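Local coordinates for centrosomal protein 43 (Homo sapiens, PDB 2D68) that helps anchor microtubules at the centrosome, is required for cilium formation, and forms a homodimer through the N-terminal domain described here, at residues A26-L29 against Q30-L34; D17-L20 against V21-V25; I64-E67 against G68-G71. All coordinates share one frame; numbering follows the deposited sequence.

Contact 1 (A26-L29 against Q30-L34); sequences AEFL and QFFNL
Phe28 and Leu29 meet Phe32 and Leu34 in a local contact round the C-terminal end of helix 16-31, where the chain turns toward helix 35-45. The two phenylalanine rings form an offset edge-to-face pair. Their centroids are 5.3 Å apart and their planes stand at 63°. The edge of Phe32 faces the Phe28 ring, with Phe32 CD2 over one face, shifted toward the rim. Phe32 CE2 comes within 3.6 Å of Phe28 CE1. A chi1 of 170° sets the Phe28 ring beside its own carbonyl carbon, within reach of Phe32 one turn on. Phe28 CE2 also meets Leu34 CD1 at 3.9 Å, the methyl approaching the ring obliquely. That same methyl lies 3.8 Å from Leu29 CD2, the two leucine side chains crossing at about a right angle.

The backbone closes as a Schellman motif. Leu34 N bonds to Leu29 O at 2.9 Å, and Asn33 N bonds to Gln30 O at 3.0 Å. Asn33, with positive phi, is the C-prime residue and reverses the chain. Glu27 lies beside Phe31 and points the same way, its OE2 3.9 Å from Phe31 CD1. The carboxylate is held elsewhere: OE1 by Leu74 N, OE2 by a salt bridge to Arg54.

Phe12 of the second subunit meets the Phe32 ring, and Val21 of that subunit packs on Phe28. The chemistry is thus mostly apolar at the subunit interface. Leu29 O and Gln30 O at the helix end are met by backbone N-H groups, and the buried Glu27 charge is probably balanced by Arg54.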
loop_
_atom_site.group_PDB
_atom_site.type_symbol
_atom_site.label_atom_id
_atom_site.label_comp_id
_atom_site.label_asym_id
_atom_site.label_seq_id
_atom_site.Cartn_x
_atom_site.Cartn_y
_atom_site.Cartn_z
ATOM N N ALA B 26 3.181 0.299 -4.643
ATOM C CA ALA B 26 3.640 1.005 -5.851
ATOM C C ALA B 26 2.474 1.316 -6.800
ATOM O O ALA B 26 2.420 2.412 -7.375
ATOM C CB ALA B 26 4.736 0.214 -6.551
ATOM N N GLU B 27 1.523 0.381 -6.928
ATOM C CA GLU B 27 0.387 0.597 -7.823
ATOM C C GLU B 27 -0.495 1.727 -7.313
ATOM O O GLU B 27 -1.018 2.494 -8.100
ATOM C CB GLU B 27 -0.426 -0.686 -8.040
ATOM C CG GLU B 27 -1.385 -0.597 -9.268
ATOM C CD GLU B 27 -2.768 -0.017 -8.954
ATOM O OE1 GLU B 27 -3.251 -0.164 -7.816
ATOM O OE2 GLU B 27 -3.379 0.573 -9.864
ATOM N N PHE B 28 -0.653 1.826 -5.997
ATOM C CA PHE B 28 -1.378 2.939 -5.421
ATOM C C PHE B 28 -0.704 4.274 -5.794
ATOM O O PHE B 28 -1.374 5.219 -6.212
ATOM C CB PHE B 28 -1.471 2.771 -3.895
ATOM C CG PHE B 28 -1.987 3.989 -3.198
ATOM C CD1 PHE B 28 -3.339 4.146 -2.943
ATOM C CD2 PHE B 28 -1.112 4.994 -2.773
ATOM C CE1 PHE B 28 -3.808 5.302 -2.314
ATOM C CE2 PHE B 28 -1.584 6.136 -2.139
ATOM C CZ PHE B 28 -2.933 6.285 -1.912
ATOM N N LEU B 29 0.619 4.335 -5.663
ATOM C CA LEU B 29 1.353 5.559 -6.006
ATOM C C LEU B 29 1.169 5.893 -7.476
ATOM O O LEU B 29 0.928 7.058 -7.845
ATOM C CB LEU B 29 2.844 5.421 -5.652
ATOM C CG LEU B 29 3.166 5.147 -4.186
ATOM C CD1 LEU B 29 4.695 4.894 -4.059
ATOM C CD2 LEU B 29 2.748 6.305 -3.290
ATOM N N GLN B 30 1.255 4.883 -8.335
ATOM C CA GLN B 30 1.080 5.108 -9.782
ATOM C C GLN B 30 -0.344 5.533 -10.124
ATOM O O GLN B 30 -0.561 6.473 -10.920
ATOM C CB GLN B 30 1.530 3.880 -10.570
ATOM C CG GLN B 30 3.021 3.614 -10.333
ATOM C CD GLN B 30 3.689 2.760 -11.384
ATOM O OE1 GLN B 30 4.076 1.629 -11.108
ATOM N NE2 GLN B 30 3.872 3.314 -12.578
ATOM N N PHE B 31 -1.316 4.881 -9.488
ATOM C CA PHE B 31 -2.735 5.211 -9.733
ATOM C C PHE B 31 -3.054 6.694 -9.530
ATOM O O PHE B 31 -3.828 7.282 -10.304
ATOM C CB PHE B 31 -3.675 4.344 -8.873
ATOM C CG PHE B 31 -5.118 4.482 -9.276
ATOM C CD1 PHE B 31 -5.624 3.724 -10.339
ATOM C CD2 PHE B 31 -5.943 5.433 -8.672
ATOM C CE1 PHE B 31 -6.953 3.886 -10.742
ATOM C CE2 PHE B 31 -7.275 5.592 -9.063
ATOM C CZ PHE B 31 -7.769 4.817 -10.113
ATOM N N PHE B 32 -2.484 7.284 -8.482
ATOM C CA PHE B 32 -2.755 8.681 -8.145
ATOM C C PHE B 32 -1.678 9.641 -8.646
ATOM O O PHE B 32 -1.613 10.798 -8.214
ATOM C CB PHE B 32 -3.020 8.837 -6.652
ATOM C CG PHE B 32 -4.353 8.304 -6.239
ATOM C CD1 PHE B 32 -5.520 8.924 -6.688
ATOM C CD2 PHE B 32 -4.452 7.161 -5.441
ATOM C CE1 PHE B 32 -6.769 8.427 -6.350
ATOM C CE2 PHE B 32 -5.711 6.660 -5.081
ATOM C CZ PHE B 32 -6.865 7.308 -5.522
ATOM N N ASN B 33 -0.865 9.169 -9.586
ATOM C CA ASN B 33 0.196 10.005 -10.177
ATOM C C ASN B 33 1.092 10.652 -9.130
ATOM O O ASN B 33 1.469 11.831 -9.249
ATOM C CB ASN B 33 -0.415 11.059 -11.093
ATOM C CG ASN B 33 -1.231 10.439 -12.207
ATOM O OD1 ASN B 33 -2.425 10.695 -12.321
ATOM N ND2 ASN B 33 -0.604 9.605 -13.008
ATOM N N LEU B 34 1.445 9.872 -8.104
ATOM C CA LEU B 34 2.332 10.357 -7.047
ATOM C C LEU B 34 3.764 10.107 -7.526
ATOM O O LEU B 34 4.499 9.251 -7.000
ATOM C CB LEU B 34 1.999 9.662 -5.728
ATOM C CG LEU B 34 0.556 9.899 -5.258
ATOM C CD1 LEU B 34 0.221 9.087 -4.032
ATOM C CD2 LEU B 34 0.263 11.372 -4.984
#

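Contact 2 (D17-L20 against V21-V25); sequences DGRL and VASLV
Ser23 turns its hydroxyl back along the helix onto the carbonyl of Arg19, one turn earlier. Ser23 OG donates to Arg19 O at 2.7 Å. With OG beside its own backbone N (chi1 -61°), the short side chain folds against the preceding turn. The hydroxyl lies above the carbonyl plane, 35° out of it. Ser23 N donates to the same oxygen at 2.9 Å from the opposite face, so two bonds grip Arg19 O. Arg19 NE pairs in a salt bridge with Glu52.

Leu20 and Leu24 are one turn apart and meet loosely, Leu20 CD1 to Leu24 CD1 at 4.3 Å. They are turned differently. Leu20 has CG beside its carbonyl carbon (chi1 179°), whereas Leu24 has CG beside its backbone N, which brings Leu24 CG to 3.4 Å from Leu20 O. Leu24 N bonds to that oxygen at 2.9 Å. Val21 has its CG2 branch beside the backbone N, and this methyl rests 3.3 Å from Asp17 O. Gly18 has no side chain, and its O accepts from Ala22 N at 2.9 Å.

All of this lies within helix 16-31. Leu20, Ser23 and Leu24 lean on Leu57 of helix 54-61, Leu24 also touches Leu74 and Leu75 of helix 74-80, and Val21 and Ala22 meet Phe12 and Leu13 of helix 7-13. Ile79 and Leu75 of the second subunit pack on Leu24 and Val25, so this helix is covered by both chains.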
loop_
_atom_site.group_PDB
_atom_site.type_symbol
_atom_site.label_atom_id
_atom_site.label_comp_id
_atom_site.label_asym_id
_atom_site.label_seq_id
_atom_site.Cartn_x
_atom_site.Cartn_y
_atom_site.Cartn_z
ATOM N N ASP B 17 4.242 -13.111 -0.652
ATOM C CA ASP B 17 3.266 -12.179 -0.078
ATOM C C ASP B 17 3.846 -10.773 0.029
ATOM O O ASP B 17 3.159 -9.780 -0.240
ATOM C CB ASP B 17 2.773 -12.652 1.292
ATOM C CG ASP B 17 1.838 -13.841 1.202
ATOM O OD1 ASP B 17 1.436 -14.204 0.081
ATOM O OD2 ASP B 17 1.505 -14.416 2.263
ATOM N N GLY B 18 5.115 -10.689 0.410
ATOM C CA GLY B 18 5.768 -9.390 0.585
ATOM C C GLY B 18 5.911 -8.635 -0.721
ATOM O O GLY B 18 5.675 -7.407 -0.800
ATOM N N ARG B 19 6.309 -9.356 -1.761
ATOM C CA ARG B 19 6.422 -8.730 -3.054
ATOM C C ARG B 19 5.044 -8.251 -3.536
ATOM O O ARG B 19 4.932 -7.175 -4.144
ATOM C CB ARG B 19 7.091 -9.674 -4.059
ATOM C CG ARG B 19 7.664 -8.926 -5.226
ATOM C CD ARG B 19 8.488 -9.806 -6.144
ATOM N NE ARG B 19 8.705 -9.069 -7.377
ATOM C CZ ARG B 19 9.727 -8.251 -7.589
ATOM N NH1 ARG B 19 10.660 -8.080 -6.650
ATOM N NH2 ARG B 19 9.822 -7.617 -8.751
ATOM N N LEU B 20 3.996 -9.028 -3.253
ATOM C CA LEU B 20 2.634 -8.609 -3.601
ATOM C C LEU B 20 2.223 -7.340 -2.835
ATOM O O LEU B 20 1.698 -6.397 -3.428
ATOM C CB LEU B 20 1.651 -9.755 -3.340
ATOM C CG LEU B 20 0.191 -9.503 -3.630
ATOM C CD1 LEU B 20 -0.025 -8.945 -5.044
ATOM C CD2 LEU B 20 -0.575 -10.812 -3.429
ATOM N N VAL B 21 2.471 -7.317 -1.529
ATOM C CA VAL B 21 2.206 -6.103 -0.727
ATOM C C VAL B 21 2.906 -4.875 -1.325
ATOM O O VAL B 21 2.270 -3.824 -1.586
ATOM C CB VAL B 21 2.663 -6.295 0.737
ATOM C CG1 VAL B 21 2.605 -4.979 1.494
ATOM C CG2 VAL B 21 1.763 -7.316 1.430
ATOM N N ALA B 22 4.214 -4.997 -1.547
ATOM C CA ALA B 22 4.977 -3.850 -2.055
ATOM C C ALA B 22 4.510 -3.412 -3.443
ATOM O O ALA B 22 4.383 -2.218 -3.711
ATOM C CB ALA B 22 6.475 -4.133 -2.050
ATOM N N SER B 23 4.216 -4.383 -4.303
ATOM C CA SER B 23 3.664 -4.081 -5.628
ATOM C C SER B 23 2.330 -3.326 -5.532
ATOM O O SER B 23 2.086 -2.387 -6.296
ATOM C CB SER B 23 3.486 -5.378 -6.431
ATOM O OG SER B 23 4.721 -6.036 -6.638
ATOM N N LEU B 24 1.482 -3.711 -4.575
ATOM C CA LEU B 24 0.209 -2.995 -4.372
ATOM C C LEU B 24 0.429 -1.557 -3.914
ATOM O O LEU B 24 -0.312 -0.640 -4.320
ATOM C CB LEU B 24 -0.684 -3.734 -3.372
ATOM C CG LEU B 24 -1.342 -5.007 -3.900
ATOM C CD1 LEU B 24 -1.815 -5.861 -2.725
ATOM C CD2 LEU B 24 -2.495 -4.709 -4.872
ATOM N N VAL B 25 1.423 -1.346 -3.056
ATOM C CA VAL B 25 1.785 0.014 -2.641
ATOM C C VAL B 25 2.269 0.848 -3.842
ATOM O O VAL B 25 1.775 1.965 -4.059
ATOM C CB VAL B 25 2.822 -0.022 -1.506
ATOM C CG1 VAL B 25 3.323 1.412 -1.158
ATOM C CG2 VAL B 25 2.206 -0.653 -0.257
#

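Contact 3 (I64-E67 against G68-G71); sequences IEAE and GTVG
Thr69 folds its hydroxyl back over Glu65 and Ala66, while Glu67 and Gly68 form the turn between them. Ala66 N donates to Thr69 OG1 at 2.9 Å in a fairly straight bond. Glu65 OE1 stands 2.8 Å from the same OG1. The Glu65 chain bends at chi2 (-75°), which curls its carboxylate toward Thr69. Its other oxygen, OE2, forms a salt bridge with Arg54 NE, and Arg54 NH2 also bonds to Thr69 O. One arginine therefore ties both residues to the rest of the chain. Replacing Thr69 by an alanine removes OG1, which would probably leave Ala66 N without this acceptor and Glu65 OE1 without this neighbour, though Arg54 would still hold OE2.

Glu67 is extended beyond CG, and CG lies 3.3 Å from Gly68 N. Glu67 O is bridged to Gly71 N by a water, which donates to the carbonyl at 2.7 Å and accepts from the amide at 2.8 Å. Gly68 carries no side chain, though the site has room for one.

Ala66 O accepts two backbone bonds, both at 3.0 Å, from Thr69 N and Val70 N. Val70 N approaches nearly along the C=O axis, and Thr69 N comes from above the carbonyl plane. Such a shared carbonyl, with its i+3 and i+4 donors, is typical of a short single helical turn, here the weakly bonded helix 67-70 set in a surface connection.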
loop_
_atom_site.group_PDB
_atom_site.type_symbol
_atom_site.label_atom_id
_atom_site.label_comp_id
_atom_site.label_asym_id
_atom_site.label_seq_id
_atom_site.Cartn_x
_atom_site.Cartn_y
_atom_site.Cartn_z
ATOM N N ILE B 64 -11.203 -9.511 -10.981
ATOM C CA ILE B 64 -11.547 -9.332 -12.399
ATOM C C ILE B 64 -11.780 -7.839 -12.657
ATOM O O ILE B 64 -12.672 -7.238 -12.057
ATOM C CB ILE B 64 -12.826 -10.141 -12.785
ATOM C CG1 ILE B 64 -12.696 -11.621 -12.408
ATOM C CG2 ILE B 64 -13.155 -9.967 -14.271
ATOM C CD1 ILE B 64 -14.044 -12.335 -12.223
ATOM N N GLU B 65 -10.981 -7.212 -13.525
ATOM C CA GLU B 65 -11.250 -5.793 -13.842
ATOM C C GLU B 65 -12.652 -5.596 -14.390
ATOM O O GLU B 65 -13.119 -6.344 -15.268
ATOM C CB GLU B 65 -10.250 -5.172 -14.828
ATOM C CG GLU B 65 -8.833 -5.114 -14.341
ATOM C CD GLU B 65 -8.512 -4.026 -13.290
ATOM O OE1 GLU B 65 -9.388 -3.343 -12.691
ATOM O OE2 GLU B 65 -7.319 -3.887 -13.033
ATOM N N ALA B 66 -13.316 -4.578 -13.867
ATOM C CA ALA B 66 -14.672 -4.244 -14.282
ATOM C C ALA B 66 -14.889 -2.756 -14.041
ATOM O O ALA B 66 -14.001 -2.067 -13.516
ATOM C CB ALA B 66 -15.674 -5.093 -13.508
ATOM N N GLU B 67 -16.049 -2.229 -14.437
ATOM C CA GLU B 67 -16.275 -0.807 -14.268
ATOM C C GLU B 67 -16.113 -0.424 -12.786
ATOM O O GLU B 67 -15.649 0.666 -12.468
ATOM C CB GLU B 67 -17.628 -0.383 -14.876
ATOM C CG GLU B 67 -18.815 -0.343 -13.936
ATOM C CD GLU B 67 -20.039 0.278 -14.595
ATOM O OE1 GLU B 67 -20.936 0.751 -13.861
ATOM O OE2 GLU B 67 -20.094 0.303 -15.847
ATOM N N GLY B 68 -16.444 -1.365 -11.900
ATOM C CA GLY B 68 -16.365 -1.151 -10.451
ATOM C C GLY B 68 -15.002 -1.262 -9.791
ATOM O O GLY B 68 -14.878 -0.978 -8.593
ATOM N N THR B 69 -13.988 -1.699 -10.548
ATOM C CA THR B 69 -12.612 -1.731 -10.038
ATOM C C THR B 69 -11.693 -0.735 -10.732
ATOM O O THR B 69 -10.721 -0.249 -10.122
ATOM C CB THR B 69 -11.960 -3.130 -10.167
ATOM O OG1 THR B 69 -11.960 -3.533 -11.544
ATOM C CG2 THR B 69 -12.660 -4.170 -9.310
ATOM N N VAL B 70 -11.967 -0.453 -12.012
ATOM C CA VAL B 70 -11.034 0.351 -12.832
ATOM C C VAL B 70 -10.821 1.772 -12.323
ATOM O O VAL B 70 -9.762 2.390 -12.588
ATOM C CB VAL B 70 -11.379 0.350 -14.366
ATOM C CG1 VAL B 70 -11.277 -1.048 -14.924
ATOM C CG2 VAL B 70 -12.746 0.995 -14.662
ATOM N N GLY B 71 -11.815 2.267 -11.581
ATOM C CA GLY B 71 -11.852 3.652 -11.112
ATOM C C GLY B 71 -11.118 3.899 -9.812
ATOM O O GLY B 71 -11.109 5.022 -9.299
HETATM O O HOH W 1 -14.321 1.766 -10.447
#

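Along the chain the order is contact 2, contact 1, contact 3. Contacts 2 and 1 adjoin on helix 16-31, with centres about 13 Å apart; contact 2 covers its first half and a little beyond, and contact 1 its end. Both touch the second subunit and both fall within the LisH range. Contact 3 lies on the surface, in the connection between helices 54-61 and 74-80, and no other chain of the assembly touches it. Its centre is about 16 Å from that of contact 1, yet Phe31 packs on Val70 and Gly71, and Arg54 links the two. Contacts 1 and 2 thus belong to the dimer interface, and contact 3 to the periphery of the same dimerisation domain.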